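Local coordinates for epidermal growth factor receptor pathway substrate 8-like protein 1 (Mus musculus, PDB 2CY5) that probably takes part in receptor tyrosine kinase signalling as an EPS8-related adaptor, through a phosphotyrosine-binding domain that is expected to dock peptide motifs of partner proteins, at residues H12-V17 with A48-L53; F19-E24 with P107-F112; P57-L62 with L71-L76. All blocks are in the same frame, centred on the assembly; numbering follows the deposited sequence.

Contact 1: residues H12-V17 with A48-L53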
# COMPACT_ATOMS: atom_id res chain seq x y z
N HIS A 12 3.58 19.97 6.89
CA HIS A 12 2.26 19.76 6.32
C HIS A 12 2.46 19.65 4.79
O HIS A 12 3.22 20.45 4.20
CB HIS A 12 1.35 20.90 6.60
CG HIS A 12 0.95 20.98 8.04
ND1 HIS A 12 -0.33 20.68 8.47
CD2 HIS A 12 1.68 21.22 9.15
CE1 HIS A 12 -0.35 20.74 9.78
NE2 HIS A 12 0.86 21.07 10.21
N VAL A 13 1.81 18.64 4.17
CA VAL A 13 1.92 18.54 2.73
C VAL A 13 0.53 18.15 2.22
O VAL A 13 -0.30 17.75 3.02
CB VAL A 13 2.92 17.35 2.33
CG1 VAL A 13 4.31 17.64 2.89
CG2 VAL A 13 2.36 16.07 2.86
N ASN A 14 0.40 18.14 0.91
CA ASN A 14 -0.82 17.60 0.27
C ASN A 14 -0.39 16.34 -0.47
O ASN A 14 0.42 16.39 -1.42
CB ASN A 14 -1.30 18.61 -0.82
CG ASN A 14 -2.07 19.82 -0.17
OD1 ASN A 14 -2.56 19.70 0.84
ND2 ASN A 14 -2.07 20.91 -0.79
N HIS A 15 -0.98 15.24 -0.14
CA HIS A 15 -0.63 14.05 -0.96
C HIS A 15 -1.35 14.20 -2.29
O HIS A 15 -2.55 14.60 -2.32
CB HIS A 15 -1.18 12.84 -0.15
CG HIS A 15 -1.15 11.60 -1.00
ND1 HIS A 15 -2.24 11.15 -1.75
CD2 HIS A 15 -0.13 10.74 -1.27
CE1 HIS A 15 -1.88 10.07 -2.44
NE2 HIS A 15 -0.60 9.79 -2.17
N LEU A 16 -0.72 13.95 -3.40
CA LEU A 16 -1.40 14.10 -4.67
C LEU A 16 -1.78 12.70 -5.24
O LEU A 16 -2.90 12.57 -5.64
CB LEU A 16 -0.51 14.73 -5.70
CG LEU A 16 -0.08 16.17 -5.21
CD1 LEU A 16 0.76 16.80 -6.41
CD2 LEU A 16 -1.37 17.01 -5.05
N VAL A 17 -0.87 11.73 -5.32
CA VAL A 17 -1.22 10.41 -5.93
C VAL A 17 -0.12 9.38 -5.50
O VAL A 17 1.02 9.78 -5.11
CB VAL A 17 -1.13 10.57 -7.54
CG1 VAL A 17 0.31 10.47 -8.09
CG2 VAL A 17 -1.94 9.41 -8.14
N ALA A 48 -5.74 16.54 -4.19
CA ALA A 48 -4.92 16.96 -3.06
C ALA A 48 -5.54 16.69 -1.74
O ALA A 48 -6.70 17.06 -1.41
CB ALA A 48 -4.55 18.49 -3.25
N GLN A 49 -4.81 16.00 -0.92
CA GLN A 49 -5.34 15.68 0.41
C GLN A 49 -4.35 16.12 1.40
O GLN A 49 -3.21 15.63 1.36
CB GLN A 49 -5.57 14.20 0.53
CG GLN A 49 -6.00 13.76 1.91
CD GLN A 49 -6.44 12.26 1.93
OE1 GLN A 49 -7.17 11.81 1.01
NE2 GLN A 49 -6.03 11.49 2.96
N GLU A 50 -4.74 16.94 2.40
CA GLU A 50 -3.74 17.47 3.32
C GLU A 50 -3.31 16.44 4.31
O GLU A 50 -4.08 15.68 4.81
CB GLU A 50 -4.24 18.78 4.02
CG GLU A 50 -3.02 19.43 4.79
CD GLU A 50 -3.41 20.78 5.49
OE1 GLU A 50 -3.90 21.63 4.73
OE2 GLU A 50 -3.24 20.94 6.74
N MSE A 51 -2.01 16.38 4.59
CA MSE A 51 -1.52 15.39 5.53
C MSE A 51 -0.29 15.96 6.24
O MSE A 51 0.38 16.89 5.78
CB MSE A 51 -0.98 14.13 4.77
CG MSE A 51 -1.97 13.13 4.39
SE MSE A 51 -1.05 11.67 3.42
CE MSE A 51 -2.88 10.92 3.00
N LEU A 52 0.02 15.34 7.32
CA LEU A 52 1.23 15.62 8.14
C LEU A 52 2.30 14.60 7.86
O LEU A 52 2.14 13.42 8.18
CB LEU A 52 0.92 15.41 9.61
CG LEU A 52 1.64 16.30 10.60
CD1 LEU A 52 2.26 17.57 9.99
CD2 LEU A 52 0.56 16.68 11.64
N LEU A 53 3.43 15.04 7.30
CA LEU A 53 4.53 14.12 6.98
C LEU A 53 5.65 14.28 8.06
O LEU A 53 6.18 15.43 8.33
CB LEU A 53 5.04 14.39 5.53
CG LEU A 53 6.10 13.38 5.04
CD1 LEU A 53 6.45 13.53 3.51
CD2 LEU A 53 7.46 13.67 5.72
O HOH W 1 -3.55 22.19 1.47
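L52 lays its CD1 methyl over one face of the H12 imidazole, a CH-pi contact 3.9 Å from the ring centroid and 16° off the ring normal. Chi1 of -71° sets CG of H12 anti to the carbonyl carbon, and the turn of the ring about CB-CG (chi2 -109°) brings ND1 to the E50 side, where a weak hydrogen bond runs from ND1 to E50 OE2 at 3.4 Å. N14 shares this face: its OD1 accepts from a water at 2.8 Å that also reaches E50 OE1 weakly, while its ND2 is held by Q113. The antiparallel strands are joined by V13 N to M51 O at 2.8 Å, M51 N to V13 O at 2.7 Å, then H15 N to Q49 O and Q49 N to H15 O. On the other face, H15 CB touches the selenium of selenomethionine M51 at 3.8 Å, and V13 CG2 meets L53 CB at 4.1 Å, with I122 of helix 118-133 packed on both. One face thus gathers H12, N14, E50 and one bridging water beside L52, and E50 would probably stabilise positive charge on H12; the other is mixed, apolar packing alongside H15 and Q49.

Contact 2: residues F19-E24 with P107-F112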
# COMPACT_ATOMS: atom_id res chain seq x y z
N PHE A 19 1.07 5.52 -7.12
CA PHE A 19 0.77 4.57 -8.16
C PHE A 19 1.89 3.54 -8.23
O PHE A 19 3.03 3.85 -7.81
CB PHE A 19 0.50 5.31 -9.52
CG PHE A 19 1.70 6.02 -10.12
CD1 PHE A 19 2.72 5.33 -10.68
CD2 PHE A 19 1.73 7.44 -10.08
CE1 PHE A 19 3.86 6.03 -11.25
CE2 PHE A 19 2.84 8.17 -10.63
CZ PHE A 19 3.89 7.49 -11.20
N CYS A 20 1.60 2.32 -8.70
CA CYS A 20 2.59 1.22 -8.66
C CYS A 20 3.48 1.41 -9.87
O CYS A 20 3.05 1.91 -10.95
CB CYS A 20 1.86 -0.24 -8.84
SG CYS A 20 0.61 -0.12 -7.44
N LEU A 21 4.67 0.96 -9.70
CA LEU A 21 5.68 1.03 -10.83
C LEU A 21 5.95 -0.36 -11.34
O LEU A 21 6.49 -1.13 -10.61
CB LEU A 21 7.08 1.46 -10.45
CG LEU A 21 7.32 2.88 -10.23
CD1 LEU A 21 8.76 3.13 -9.95
CD2 LEU A 21 6.97 3.61 -11.55
N GLY A 22 5.65 -0.65 -12.57
CA GLY A 22 5.93 -1.98 -13.13
C GLY A 22 7.09 -1.89 -14.14
O GLY A 22 7.24 -0.85 -14.79
N GLU A 23 7.83 -2.99 -14.34
CA GLU A 23 9.01 -3.02 -15.24
C GLU A 23 8.66 -2.79 -16.68
O GLU A 23 9.55 -2.55 -17.47
CB GLU A 23 9.72 -4.35 -15.15
CG GLU A 23 10.07 -4.72 -13.71
CD GLU A 23 11.03 -5.87 -13.68
OE1 GLU A 23 10.91 -6.68 -14.60
OE2 GLU A 23 11.87 -5.97 -12.77
N GLU A 24 7.38 -2.87 -17.03
CA GLU A 24 6.98 -2.63 -18.43
C GLU A 24 6.07 -1.42 -18.61
O GLU A 24 5.32 -1.33 -19.61
CB GLU A 24 6.27 -3.89 -19.01
CG GLU A 24 7.18 -5.17 -18.97
CD GLU A 24 6.51 -6.42 -19.59
OE1 GLU A 24 5.38 -6.82 -19.14
OE2 GLU A 24 7.14 -6.99 -20.54
N PRO A 107 7.37 -1.71 -6.56
CA PRO A 107 7.59 -0.49 -5.74
C PRO A 107 6.42 0.50 -6.11
O PRO A 107 5.70 0.33 -7.11
CB PRO A 107 8.84 0.14 -6.32
CG PRO A 107 9.23 -0.75 -7.54
CD PRO A 107 8.41 -1.94 -7.58
N ASP A 108 6.27 1.55 -5.29
CA ASP A 108 5.21 2.54 -5.58
C ASP A 108 5.92 3.92 -5.64
O ASP A 108 6.95 4.12 -4.88
CB ASP A 108 4.32 2.64 -4.34
CG ASP A 108 3.54 1.35 -4.03
OD1 ASP A 108 3.00 0.94 -5.08
OD2 ASP A 108 3.44 0.83 -2.85
N VAL A 109 5.30 4.79 -6.45
CA VAL A 109 5.72 6.19 -6.50
C VAL A 109 4.69 7.01 -5.68
O VAL A 109 3.48 6.89 -5.96
CB VAL A 109 5.70 6.66 -7.92
CG1 VAL A 109 5.82 8.26 -7.93
CG2 VAL A 109 6.85 5.89 -8.65
N HIS A 110 5.12 7.80 -4.72
CA HIS A 110 4.18 8.67 -4.01
C HIS A 110 4.59 10.20 -4.37
O HIS A 110 5.80 10.58 -4.31
CB HIS A 110 4.35 8.52 -2.54
CG HIS A 110 4.17 7.12 -2.00
ND1 HIS A 110 2.93 6.61 -1.68
CD2 HIS A 110 5.08 6.12 -1.76
CE1 HIS A 110 3.08 5.34 -1.29
NE2 HIS A 110 4.36 5.02 -1.34
N PHE A 111 3.61 11.01 -4.76
CA PHE A 111 3.89 12.44 -5.02
C PHE A 111 3.14 13.28 -3.98
O PHE A 111 1.89 13.08 -3.72
CB PHE A 111 3.37 12.84 -6.39
CG PHE A 111 4.32 12.64 -7.51
CD1 PHE A 111 5.37 13.48 -7.68
CD2 PHE A 111 4.09 11.62 -8.43
CE1 PHE A 111 6.22 13.37 -8.79
CE2 PHE A 111 4.92 11.46 -9.57
CZ PHE A 111 6.01 12.35 -9.79
N PHE A 112 3.88 14.30 -3.46
CA PHE A 112 3.34 15.26 -2.47
C PHE A 112 3.67 16.65 -2.91
O PHE A 112 4.67 16.88 -3.59
CB PHE A 112 3.89 15.03 -1.06
CG PHE A 112 3.71 13.63 -0.56
CD1 PHE A 112 4.67 12.61 -0.87
CD2 PHE A 112 2.70 13.31 0.29
CE1 PHE A 112 4.62 11.32 -0.28
CE2 PHE A 112 2.59 11.97 0.92
CZ PHE A 112 3.58 10.98 0.63
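F19 and V109 form an antiparallel hydrogen-bonded pair, their side chains running alongside in the same direction. From CB, chi1 of 67° sets CG between the backbone N and the carbonyl carbon; farther out, CE1 meets V109 CB and CG2, CE2 reaches V109 CG1 and F111 CE2, and CZ comes to 3.8 Å from V109 CB. That CB lies over the ring face, 19° off the normal, a CH-pi contact, whereas F19 CE2 approaches the edge of the F111 ring, 4.0 Å from its CE2. K36 and M40 of helix 30-42 pack on F19, and A33 and L37 on F111. An alanine at F19 would probably open a gap beside V109 CB and at the F111 edge. L21 CG presses on V109 CG2 at 3.4 Å, tighter than usual. In the backbone F19 N bonds V109 O, V109 N bonds F19 O, and L21 N bonds P107 O at 2.9 Å. On the reverse face C20 SG lies 3.5 Å from D108 OD1. A disulfide joins C20 to C20 of the second subunit, whose R104 forms a salt bridge with D108 OD2: one face is hydrocarbon packing, the other carries covalent and ionic links between chains.

Contact 3: residues P57-L62 with L71-L76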
# COMPACT_ATOMS: atom_id res chain seq x y z
N PRO A 57 14.25 9.34 12.88
CA PRO A 57 15.42 8.63 12.36
C PRO A 57 15.19 7.18 11.91
O PRO A 57 16.09 6.60 11.43
CB PRO A 57 16.41 8.59 13.56
CG PRO A 57 15.95 9.91 14.31
CD PRO A 57 14.43 9.77 14.29
N SER A 58 14.05 6.60 12.21
CA SER A 58 13.78 5.20 11.75
C SER A 58 12.73 5.07 10.66
O SER A 58 12.64 4.00 10.08
CB SER A 58 13.30 4.37 12.91
OG SER A 58 12.08 4.91 13.40
N GLN A 59 11.92 6.12 10.41
CA GLN A 59 10.81 6.06 9.43
C GLN A 59 10.22 7.34 9.02
O GLN A 59 10.45 8.39 9.69
CB GLN A 59 9.67 5.23 9.94
CG GLN A 59 9.01 5.70 11.19
CD GLN A 59 7.83 4.71 11.65
OE1 GLN A 59 6.80 5.16 12.11
NE2 GLN A 59 8.02 3.40 11.49
N VAL A 60 9.48 7.31 7.92
CA VAL A 60 8.72 8.46 7.46
C VAL A 60 7.28 8.06 7.77
O VAL A 60 6.83 6.94 7.43
CB VAL A 60 8.86 8.73 5.93
CG1 VAL A 60 7.89 9.79 5.47
CG2 VAL A 60 10.24 9.18 5.69
N THR A 61 6.58 8.93 8.46
CA THR A 61 5.15 8.69 8.84
C THR A 61 4.20 9.71 8.26
O THR A 61 4.58 10.90 8.16
CB THR A 61 5.05 8.72 10.36
OG1 THR A 61 5.97 7.75 10.91
CG2 THR A 61 3.68 8.36 10.76
N LEU A 62 2.99 9.32 7.83
CA LEU A 62 2.00 10.25 7.34
C LEU A 62 0.81 10.26 8.35
O LEU A 62 0.21 9.17 8.61
CB LEU A 62 1.42 9.81 5.98
CG LEU A 62 2.58 9.72 4.97
CD1 LEU A 62 2.07 9.10 3.72
CD2 LEU A 62 2.88 11.32 4.58
N LEU A 71 -1.61 7.44 9.34
CA LEU A 71 -2.26 7.00 8.14
C LEU A 71 -1.38 6.03 7.44
O LEU A 71 -1.89 5.14 6.78
CB LEU A 71 -2.51 8.14 7.22
CG LEU A 71 -3.45 9.24 7.59
CD1 LEU A 71 -3.52 10.24 6.43
CD2 LEU A 71 -4.80 8.57 7.90
N GLU A 72 -0.05 6.16 7.55
CA GLU A 72 0.81 5.21 6.88
C GLU A 72 2.22 5.43 7.41
O GLU A 72 2.53 6.54 7.89
CB GLU A 72 0.80 5.50 5.36
CG GLU A 72 1.44 4.35 4.60
CD GLU A 72 0.64 2.99 4.70
OE1 GLU A 72 -0.61 3.05 4.53
OE2 GLU A 72 1.24 1.87 4.92
N SER A 73 3.09 4.43 7.34
CA SER A 73 4.44 4.64 7.73
C SER A 73 5.42 3.85 6.86
O SER A 73 5.17 2.75 6.40
CB SER A 73 4.62 4.26 9.16
OG SER A 73 4.37 2.91 9.31
N TYR A 74 6.53 4.41 6.56
CA TYR A 74 7.53 3.74 5.78
C TYR A 74 8.89 3.74 6.48
O TYR A 74 9.56 4.77 6.57
CB TYR A 74 7.68 4.48 4.47
CG TYR A 74 6.39 4.77 3.72
CD1 TYR A 74 5.72 5.98 3.91
CD2 TYR A 74 5.80 3.81 2.84
CE1 TYR A 74 4.51 6.27 3.30
CE2 TYR A 74 4.58 4.07 2.19
CZ TYR A 74 3.93 5.32 2.45
OH TYR A 74 2.67 5.65 1.94
N PRO A 75 9.31 2.60 6.99
CA PRO A 75 10.61 2.49 7.65
C PRO A 75 11.62 2.87 6.61
O PRO A 75 11.40 2.62 5.39
CB PRO A 75 10.71 0.98 8.00
CG PRO A 75 9.78 0.34 7.05
CD PRO A 75 8.58 1.30 6.87
N LEU A 76 12.78 3.40 7.03
CA LEU A 76 13.70 3.96 6.10
C LEU A 76 14.24 2.91 5.19
O LEU A 76 14.60 3.21 4.08
CB LEU A 76 14.83 4.66 6.85
CG LEU A 76 14.29 5.93 7.61
CD1 LEU A 76 15.58 6.66 8.21
CD2 LEU A 76 13.55 7.02 6.70
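V60 and Y74 form a hydrogen-bonded pair in the beta hairpin of strands 59-63 and 70-75, at one side of the sheet of this PTB domain, a member of the PH-like superfold; the short strand axes run at 171°, nearly antiparallel. Backbone hydrogen bonds supply the evidence for the register. V60 N to Y74 O (2.9 Å) and Y74 N to V60 O (2.7 Å) make one closed pair, the second being almost straight at 174°, while in the first the N-H comes from above the carbonyl plane. The ladder carries a classic beta bulge, with L71 and E72 both opposite L62: L62 O accepts from L71 N at 2.6 Å and from E72 N at 3.2 Å, so one carbonyl oxygen is gripped by two donors, and L62 N returns a bond to E72 O. Just beyond the paired strands, L76 N bonds S58 O.

Apolar packing divides along the hairpin. L62 CD1 comes in the ring plane to the edge of Y74, 3.8 Å from CE1 and close to OH as well. In L76, CG anti to the carbonyl carbon (chi1 -67°) lies against the S58 carbonyl. Separately, L76 CD2 meets V60 CG2 at 4.1 Å, the two side chains crossing at about a right angle. A129, L130 and Y133 of helix 118-133 pack on L76. M51 and L53 of strand 49-55 pack on L62, which ties the hairpin to the neighbouring strand.

Polar side chains gather on the face of Q59, T61 and S73. S73 OG is hydrogen-bonded to E70, so it is held by its own strand. The Q59 chain, extended beyond CG, travels past the P75 backbone, its CB 3.7 Å from P75 CA, and ends with OE1 3.8 Å from S73 CB.

In the fold
All three contacts lie in one antiparallel sheet, in which strand 9-20 pairs with 49-55 on one side and 108-114 on the other. Contacts 1 and 2 share that strand, centres about 17 Å apart, and F111 faces both L16 and V17, a classic bulge, with L16 N 2.8 Å from F111 O. Contact 3 follows contact 1 through strand 49-55, centres about 14 Å apart, where M51 CE meets L71 CD1 at 3.6 Å. Contacts 2 and 3 touch across the inside of the strongly curved sheet, through F112 CE2 with L62 CD2 (3.7 Å) and H110 CE1 with Y74 OH (3.3 Å). The calcium ion, bound by A6 and D125, is about 6 Å from the side chain of P57.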